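Local coordinates for protein diacylglycerol O-acyltransferase (Marinobacter hydrocarbonoclasticus, PDB 6CHJ) that probably transfers acyl groups from acyl-CoA to diacylglycerol or to fatty alcohols, yielding triacylglycerols and wax esters, at residues P227-M230 with L231-K234. Sequence-based numbering, arbitrary orientation.
Sequences PRCM and LNQK
Cys229 and Asn232 are the ends of a type I beta turn, closed by the backbone bond from Asn232 N to Cys229 O (2.9 Å), in the surface loop between helix 200-212 and strand 239-247, an outermost strand of a mixed six-stranded sheet. Just ahead of the turn, Pro227 O accepts a hydrogen bond from the side chain of Asn375. At Cys229 the sulfur stands anti to the backbone N (chi1 -176°), which carries it over the turn to Leu231. There SG accepts a long, fairly straight hydrogen bond from Leu231 N (3.6 Å). The same sulfur lies against Leu231 CG (3.8 Å). Cys229 CB is 3.2 Å from Asn232 OD1, while ND2 of Asn232 donates to the backbone O of Asn375 and of Arg407, tying the turn to neighbouring loops. On helix 262-280, Cys229 touches Leu278 and Leu231 touches Leu274. The Met230 side chain leaves the turn with CB and CG beside Leu231 N and reaches Tyr277 and Leu278. The carbonyl of the turn's central peptide is met by Gln233, whose CG, set between its own backbone N and carbonyl carbon, brings the amide back: NE2 donates to Met230 O at a modelled 2.5 Å, a length too short to be trusted exactly.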
loop_
_atom_site.group_PDB
_atom_site.type_symbol
_atom_site.label_atom_id
_atom_site.label_comp_id
_atom_site.label_asym_id
_atom_site.label_seq_id
_atom_site.Cartn_x
_atom_site.Cartn_y
_atom_site.Cartn_z
ATOM N N PRO B 227 -23.329 2.441 23.573
ATOM C CA PRO B 227 -22.797 3.724 24.057
ATOM C C PRO B 227 -21.787 4.365 23.113
ATOM O O PRO B 227 -21.101 3.711 22.325
ATOM C CB PRO B 227 -22.106 3.336 25.371
ATOM C CG PRO B 227 -21.693 1.900 25.151
ATOM C CD PRO B 227 -22.778 1.282 24.300
ATOM N N ARG B 228 -21.682 5.682 23.226
ATOM C CA ARG B 228 -20.551 6.355 22.628
ATOM C C ARG B 228 -19.271 5.747 23.189
ATOM O O ARG B 228 -19.168 5.472 24.387
ATOM C CB ARG B 228 -20.627 7.858 22.891
ATOM C CG ARG B 228 -21.546 8.598 21.898
ATOM C CD ARG B 228 -21.417 10.120 21.974
ATOM N NE ARG B 228 -21.339 10.740 20.647
ATOM C CZ ARG B 228 -22.172 11.684 20.196
ATOM N NH1 ARG B 228 -23.155 12.129 20.967
ATOM N NH2 ARG B 228 -22.017 12.187 18.971
ATOM N N CYS B 229 -18.312 5.490 22.303
ATOM C CA CYS B 229 -17.127 4.715 22.648
ATOM C C CYS B 229 -15.978 5.110 21.739
ATOM O O CYS B 229 -16.183 5.490 20.581
ATOM C CB CYS B 229 -17.383 3.214 22.522
ATOM S SG CYS B 229 -15.989 2.199 23.033
ATOM N N MET B 230 -14.763 4.993 22.276
ATOM C CA MET B 230 -13.570 5.333 21.511
ATOM C C MET B 230 -13.398 4.433 20.280
ATOM O O MET B 230 -12.804 4.860 19.286
ATOM C CB MET B 230 -12.341 5.281 22.428
ATOM C CG MET B 230 -11.559 4.003 22.363
ATOM S SD MET B 230 -10.133 3.915 23.495
ATOM C CE MET B 230 -8.833 4.756 22.604
ATOM N N LEU B 231 -13.922 3.197 20.306
ATOM C CA LEU B 231 -13.922 2.373 19.096
ATOM C C LEU B 231 -14.765 2.969 17.966
ATOM O O LEU B 231 -14.665 2.510 16.825
ATOM C CB LEU B 231 -14.448 0.963 19.396
ATOM C CG LEU B 231 -13.879 0.198 20.601
ATOM C CD1 LEU B 231 -14.491 -1.181 20.711
ATOM C CD2 LEU B 231 -12.375 0.070 20.532
ATOM N N ASN B 232 -15.597 3.969 18.236
ATOM C CA ASN B 232 -16.634 4.282 17.265
ATOM C C ASN B 232 -16.514 5.717 16.766
ATOM O O ASN B 232 -17.407 6.547 16.955
ATOM C CB ASN B 232 -18.003 3.967 17.891
ATOM C CG ASN B 232 -18.090 2.520 18.379
ATOM O OD1 ASN B 232 -18.122 2.253 19.584
ATOM N ND2 ASN B 232 -18.108 1.581 17.443
ATOM N N GLN B 233 -15.416 5.999 16.086
ATOM C CA GLN B 233 -15.126 7.328 15.585
ATOM C C GLN B 233 -14.487 7.185 14.206
ATOM O O GLN B 233 -14.183 6.079 13.758
ATOM C CB GLN B 233 -14.216 8.089 16.565
ATOM C CG GLN B 233 -13.246 7.169 17.309
ATOM C CD GLN B 233 -12.385 7.894 18.348
ATOM O OE1 GLN B 233 -12.070 9.076 18.197
ATOM N NE2 GLN B 233 -12.010 7.184 19.412
ATOM N N LYS B 234 -14.316 8.308 13.521
ATOM C CA LYS B 234 -13.682 8.302 12.209
ATOM C C LYS B 234 -12.233 7.818 12.321
ATOM O O LYS B 234 -11.527 8.103 13.295
ATOM C CB LYS B 234 -13.736 9.707 11.585
ATOM C CG LYS B 234 -15.148 10.124 11.080
ATOM C CD LYS B 234 -15.165 11.506 10.406
ATOM C CE LYS B 234 -16.285 11.628 9.338
ATOM N NZ LYS B 234 -15.791 11.565 7.910
#